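Local coordinates for D-glycero-D-manno-heptose 1-phosphate kinase (Bacteroides thetaiotaomicron, PDB 3K85), which probably phosphorylates D-glycero-D-manno-heptose 1-phosphate with ATP, as a kinase of the GHMP family, at residues A[22-25]-A[26-30]; A[233-236]-A[237-240]; A[254-257]-A[258-262]. All coordinates share one frame; numbering follows the deposited sequence.

The three contacts are all local: each joins directly adjoining segments of one helical run, so none closes a long loop, and none nests in or crosses another. Interaction 1 comes first, curling residues 22-30 through helix 24-27 and straight into strand 30-37. About two hundred residues later, interaction 2 occupies helix 230-246, where His233 and Lys236 reach the first turn through Tyr24 OH and Gly29 O; the two centres are about 13 Å apart. Interaction 3 sits on the next helix, 251-264, and meets interaction 2 where Ile257 packs on Ser238. Helix 230-246 thus stands between the N-terminal turn and helix 251-264, which in turn rests on the three-stranded sheet.

Interaction 1: residues A[22-25]-A[26-30]; sequences SPYS and DIYGG
Tyr24 and Tyr28, one helical turn apart, press together in the tight half of this contact. Tyr28 CD2 hangs over one face of the Tyr24 ring, displaced toward its rim, and comes 3.3 Å from Tyr24 CE1. Tyr28 CB adds a CH-pi contact to the same ring, 4.2 Å from its centroid. The ring planes are inclined at 35°, neither a stack nor an edge-to-face pair. The Tyr24 ring leaves on the side opposite the backbone N (chi1 -176°), and its far end comes back to where Tyr28 meets it. Its hydroxyl goes on to hydrogen-bond His233 on helix 230-246, which also sets its ring edge-to-face with Tyr28.

The backbone here is a single short helical turn between a cis-proline and strand 30-37. Tyr24 O accepts Tyr28 N at 3.1 Å and, weakly, Gly29 N as well; Pro23 O takes Ile27 N at 2.9 Å. Gly29 then breaks out of the helix with a positive phi of 99°, a conformation that suits glycine, and Gly29 CA lies 2.9 Å from Ser25 O in a CA-H...O contact before Gly30 enters the strand.

Looser packing is found at the exposed Pro23 and Ile27, which run side by side and touch through Pro23 CB and Ile27 CD1, 3.8 Å apart. Farther round, on the partly exposed edge, a short polar clasp forms: Ser22 OG donates to Asp26 OD2 at 2.6 Å, approaching from above the carboxylate plane. Lys158 NZ hydrogen-bonds both Ser22 OG and the buried Ser25 OG, which ties the serine that grips Asp26 to a second partner, while Asp26 OD1 takes a weak bond from Asp178 N.

Interaction 2: residues A[233-236]-A[237-240]; sequences HKIK and QSAI
Ser238 folds its hydroxyl back onto the helix, donating from OG to Ile235 O at 2.5 Å. This is the one side-chain to backbone hydrogen bond across the two segments. It depends on chi1 of 69°, which wedges OG between the backbone N and the carbonyl carbon and turns it toward the preceding turn. The hydroxyl meets the carbonyl from the side, at a C=O...O angle of 120°, tilted from the carbonyl plane.

Backbone bonds carry the rest. Ser238 N reaches Lys234 O at 2.7 Å, and Gln237 N reaches His233 O at 3.1 Å. Both are ordinary i to i+4 links of an alpha-helix. Just beyond, two weak i to i+3 bonds appear: Ala239 N to Lys236 O at 3.1 Å, and Ile240 N to Gln237 O. Ala239 N stands 3.5 Å from Ile235 O, the carbonyl that the serine holds. A serine bonding back to a carbonyl of the previous turn is a common feature of helices, and here it satisfies the hydroxyl within helix 230-246, on the side where Ser238 meets Ile257 of helix 251-264.

Among the long polar chains, Lys236 stretches fully out, CG anti to its N, to hand its ammonium to Gly29 O; Gln237 instead bends at chi2 and bonds Asp241 through NE2. Apolar packing is made with neighbouring elements: Lys236, Ala239 and Ile240 lie on Leu31 of strand 30-37.

Interaction 3: residues A[254-257]-A[258-262]; sequences FARI and LGEGW
Arg256 O receives Glu260 N in the shortest bond between the two segments, 2.6 Å long and nearly straight at 169°. Bonds of the same i to i+4 kind flank it: Leu258 N to Phe254 O at 3.0 Å, Gly259 N to Ala255 O at 2.8 Å and Gly261 N to Ile257 O at 3.0 Å.

On the outer side, the chains of Arg256 and Glu260 run alongside each other in the same direction. The arginine bends at chi3 (68°), which brings NH1 to Glu260 OE2 at 3.1 Å. That salt bridge has only a weak hydrogen bond in it, and the guanidinium and carboxylate planes are turned 49° apart; NH2 is engaged by Glu253 in a second salt bridge.

The inner side is apolar. Leu258 CD1 sits over one face of the Phe254 ring, offset toward the rim and 3.7 Å from Phe254 CZ, a CH-pi contact. Both residues pack on Met304 and Val306 of strand 303-306, and Leu258 also on Ala291 and Lys293 of strand 291-294, so this face seats helix 251-264, part of the C-terminal GHMP kinase region, against the three-stranded sheet, while Ile257 turns to helix 230-246.

The helix is therefore amphipathic: hydrophobic contact fixes its inner face, and the guanidinium, bridged to Glu260 through NH1 and to Glu253 through NH2, probably has its charge balanced at the surface.

Interaction 1: residues A[22-25]-A[26-30]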
# COMPACT_ATOMS: atom_id res chain seq x y z
N SER A 22 -19.43 -15.02 5.58
CA SER A 22 -20.14 -15.06 6.85
C SER A 22 -20.74 -16.46 6.99
O SER A 22 -21.04 -17.12 6.00
CB SER A 22 -21.27 -14.02 6.89
OG SER A 22 -20.77 -12.69 6.85
N PRO A 23 -20.92 -16.93 8.24
CA PRO A 23 -20.60 -16.20 9.47
C PRO A 23 -19.12 -16.26 9.86
O PRO A 23 -18.71 -15.53 10.76
CB PRO A 23 -21.48 -16.88 10.50
CG PRO A 23 -21.41 -18.32 10.06
CD PRO A 23 -21.61 -18.20 8.55
N TYR A 24 -18.34 -17.11 9.21
CA TYR A 24 -16.93 -17.22 9.59
C TYR A 24 -16.21 -15.87 9.72
O TYR A 24 -15.45 -15.68 10.66
CB TYR A 24 -16.14 -18.10 8.60
CG TYR A 24 -14.70 -18.29 9.05
CD1 TYR A 24 -14.31 -19.43 9.76
CD2 TYR A 24 -13.75 -17.29 8.86
CE1 TYR A 24 -13.02 -19.56 10.28
CE2 TYR A 24 -12.46 -17.40 9.37
CZ TYR A 24 -12.10 -18.54 10.08
OH TYR A 24 -10.82 -18.64 10.58
N SER A 25 -16.44 -14.95 8.79
CA SER A 25 -15.78 -13.65 8.89
C SER A 25 -16.23 -12.88 10.13
O SER A 25 -15.44 -12.19 10.77
CB SER A 25 -16.04 -12.80 7.63
OG SER A 25 -17.37 -12.31 7.57
N ASP A 26 -17.51 -13.02 10.47
CA ASP A 26 -18.08 -12.32 11.61
C ASP A 26 -17.71 -12.91 12.98
O ASP A 26 -17.57 -12.18 13.96
CB ASP A 26 -19.60 -12.26 11.46
CG ASP A 26 -20.02 -11.62 10.15
OD1 ASP A 26 -19.48 -10.53 9.84
OD2 ASP A 26 -20.87 -12.19 9.44
N ILE A 27 -17.53 -14.22 13.03
CA ILE A 27 -17.17 -14.87 14.28
C ILE A 27 -15.67 -14.83 14.59
O ILE A 27 -15.27 -14.40 15.67
CB ILE A 27 -17.63 -16.35 14.26
CG1 ILE A 27 -19.16 -16.40 14.15
CG2 ILE A 27 -17.13 -17.08 15.51
CD1 ILE A 27 -19.70 -17.77 13.74
N TYR A 28 -14.85 -15.25 13.64
CA TYR A 28 -13.41 -15.30 13.84
C TYR A 28 -12.65 -14.13 13.22
O TYR A 28 -11.57 -13.77 13.68
CB TYR A 28 -12.86 -16.60 13.27
CG TYR A 28 -13.57 -17.84 13.77
CD1 TYR A 28 -13.26 -18.39 15.02
CD2 TYR A 28 -14.56 -18.45 13.01
CE1 TYR A 28 -13.91 -19.54 15.48
CE2 TYR A 28 -15.22 -19.59 13.46
CZ TYR A 28 -14.90 -20.13 14.70
OH TYR A 28 -15.57 -21.26 15.13
N GLY A 29 -13.23 -13.56 12.16
CA GLY A 29 -12.60 -12.45 11.46
C GLY A 29 -11.92 -13.01 10.22
O GLY A 29 -11.36 -14.11 10.25
N GLY A 30 -11.97 -12.26 9.12
CA GLY A 30 -11.35 -12.74 7.90
C GLY A 30 -10.10 -11.99 7.46
O GLY A 30 -9.85 -10.85 7.86

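Interaction 2: residues A[233-236]-A[237-240]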
# COMPACT_ATOMS: atom_id res chain seq x y z
N HIS A 233 -8.87 -21.75 9.58
CA HIS A 233 -7.94 -20.96 10.37
C HIS A 233 -6.57 -20.95 9.70
O HIS A 233 -5.77 -20.03 9.91
CB HIS A 233 -7.82 -21.52 11.79
CG HIS A 233 -9.06 -21.36 12.61
ND1 HIS A 233 -9.81 -20.20 12.61
CD2 HIS A 233 -9.67 -22.19 13.49
CE1 HIS A 233 -10.82 -20.33 13.45
NE2 HIS A 233 -10.76 -21.53 13.99
N LYS A 234 -6.30 -21.97 8.89
CA LYS A 234 -5.03 -22.06 8.18
C LYS A 234 -5.10 -21.20 6.93
O LYS A 234 -4.15 -20.49 6.61
CB LYS A 234 -4.72 -23.51 7.82
CG LYS A 234 -4.32 -24.36 9.00
CD LYS A 234 -4.02 -25.80 8.57
CE LYS A 234 -3.55 -26.65 9.74
NZ LYS A 234 -3.29 -28.06 9.31
N ILE A 235 -6.23 -21.28 6.22
CA ILE A 235 -6.44 -20.50 5.01
C ILE A 235 -6.35 -19.02 5.37
O ILE A 235 -5.82 -18.22 4.62
CB ILE A 235 -7.83 -20.80 4.38
CG1 ILE A 235 -7.80 -22.19 3.73
CG2 ILE A 235 -8.21 -19.72 3.37
CD1 ILE A 235 -9.14 -22.66 3.19
N LYS A 236 -6.88 -18.66 6.54
CA LYS A 236 -6.81 -17.29 7.03
C LYS A 236 -5.34 -16.95 7.29
O LYS A 236 -4.85 -15.90 6.89
CB LYS A 236 -7.61 -17.15 8.33
CG LYS A 236 -7.42 -15.81 9.04
CD LYS A 236 -8.17 -15.75 10.36
CE LYS A 236 -8.10 -14.36 10.99
NZ LYS A 236 -9.07 -14.19 12.12
N GLN A 237 -4.64 -17.87 7.95
CA GLN A 237 -3.23 -17.68 8.28
C GLN A 237 -2.37 -17.49 7.04
O GLN A 237 -1.47 -16.67 7.02
CB GLN A 237 -2.70 -18.89 9.06
CG GLN A 237 -1.23 -18.78 9.46
CD GLN A 237 -0.97 -17.58 10.33
OE1 GLN A 237 -1.75 -17.28 11.24
NE2 GLN A 237 0.12 -16.88 10.08
N SER A 238 -2.66 -18.28 6.01
CA SER A 238 -1.92 -18.22 4.76
C SER A 238 -1.94 -16.79 4.20
O SER A 238 -0.97 -16.35 3.59
CB SER A 238 -2.49 -19.22 3.74
OG SER A 238 -3.80 -18.88 3.27
N ALA A 239 -3.04 -16.07 4.41
CA ALA A 239 -3.13 -14.71 3.91
C ALA A 239 -2.01 -13.90 4.54
O ALA A 239 -1.36 -13.09 3.87
CB ALA A 239 -4.49 -14.10 4.25
N ILE A 240 -1.76 -14.13 5.82
CA ILE A 240 -0.70 -13.43 6.52
C ILE A 240 0.68 -13.85 5.98
O ILE A 240 1.52 -13.00 5.71
CB ILE A 240 -0.74 -13.71 8.04
CG1 ILE A 240 -2.01 -13.12 8.64
CG2 ILE A 240 0.50 -13.11 8.72
CD1 ILE A 240 -2.17 -13.39 10.14

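Interaction 3: residues A[254-257]-A[258-262]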
# COMPACT_ATOMS: atom_id res chain seq x y z
N PHE A 254 5.90 -18.30 -1.87
CA PHE A 254 4.50 -18.21 -2.26
C PHE A 254 4.07 -19.56 -2.83
O PHE A 254 2.96 -20.04 -2.57
CB PHE A 254 4.30 -17.09 -3.30
CG PHE A 254 2.90 -17.00 -3.84
CD1 PHE A 254 1.80 -17.01 -2.99
CD2 PHE A 254 2.68 -16.92 -5.21
CE1 PHE A 254 0.50 -16.93 -3.49
CE2 PHE A 254 1.39 -16.83 -5.73
CZ PHE A 254 0.30 -16.84 -4.87
N ALA A 255 4.95 -20.16 -3.61
CA ALA A 255 4.67 -21.46 -4.20
C ALA A 255 4.46 -22.49 -3.09
O ALA A 255 3.50 -23.27 -3.10
CB ALA A 255 5.84 -21.88 -5.12
N ARG A 256 5.36 -22.49 -2.11
CA ARG A 256 5.25 -23.43 -1.01
C ARG A 256 3.88 -23.30 -0.33
O ARG A 256 3.17 -24.28 -0.15
CB ARG A 256 6.36 -23.18 0.01
CG ARG A 256 6.49 -24.29 1.04
CD ARG A 256 7.45 -23.90 2.17
NE ARG A 256 6.91 -22.83 3.00
CZ ARG A 256 5.72 -22.89 3.61
NH1 ARG A 256 4.96 -23.97 3.48
NH2 ARG A 256 5.30 -21.87 4.34
N ILE A 257 3.52 -22.07 0.05
CA ILE A 257 2.25 -21.82 0.72
C ILE A 257 1.07 -22.33 -0.11
O ILE A 257 0.14 -22.92 0.44
CB ILE A 257 2.07 -20.32 1.03
CG1 ILE A 257 3.20 -19.85 1.95
CG2 ILE A 257 0.73 -20.07 1.70
CD1 ILE A 257 3.19 -18.38 2.21
N LEU A 258 1.11 -22.11 -1.41
CA LEU A 258 0.05 -22.59 -2.29
C LEU A 258 0.06 -24.12 -2.32
O LEU A 258 -0.99 -24.76 -2.35
CB LEU A 258 0.24 -22.07 -3.71
CG LEU A 258 -0.35 -20.72 -4.08
CD1 LEU A 258 -0.06 -20.45 -5.54
CD2 LEU A 258 -1.84 -20.72 -3.83
N GLY A 259 1.26 -24.69 -2.32
CA GLY A 259 1.39 -26.14 -2.35
C GLY A 259 0.95 -26.77 -1.05
O GLY A 259 0.22 -27.76 -1.05
N GLU A 260 1.39 -26.19 0.07
CA GLU A 260 1.02 -26.71 1.38
C GLU A 260 -0.49 -26.62 1.50
O GLU A 260 -1.12 -27.46 2.13
CB GLU A 260 1.68 -25.89 2.49
CG GLU A 260 1.75 -26.61 3.83
CD GLU A 260 2.28 -25.72 4.95
OE1 GLU A 260 1.55 -24.82 5.40
OE2 GLU A 260 3.45 -25.91 5.36
N GLY A 261 -1.06 -25.60 0.88
CA GLY A 261 -2.50 -25.42 0.92
C GLY A 261 -3.23 -26.39 0.02
O GLY A 261 -4.40 -26.70 0.25
N TRP A 262 -2.55 -26.88 -1.01
CA TRP A 262 -3.14 -27.83 -1.94
C TRP A 262 -3.37 -29.18 -1.27
O TRP A 262 -4.49 -29.71 -1.27
CB TRP A 262 -2.23 -28.02 -3.15
CG TRP A 262 -2.79 -28.98 -4.16
CD1 TRP A 262 -2.16 -30.07 -4.68
CD2 TRP A 262 -4.08 -28.91 -4.78
NE1 TRP A 262 -2.98 -30.69 -5.60
CE2 TRP A 262 -4.16 -30.00 -5.68
CE3 TRP A 262 -5.17 -28.03 -4.67
CZ2 TRP A 262 -5.29 -30.23 -6.47
CZ3 TRP A 262 -6.29 -28.27 -5.46
CH2 TRP A 262 -6.35 -29.36 -6.35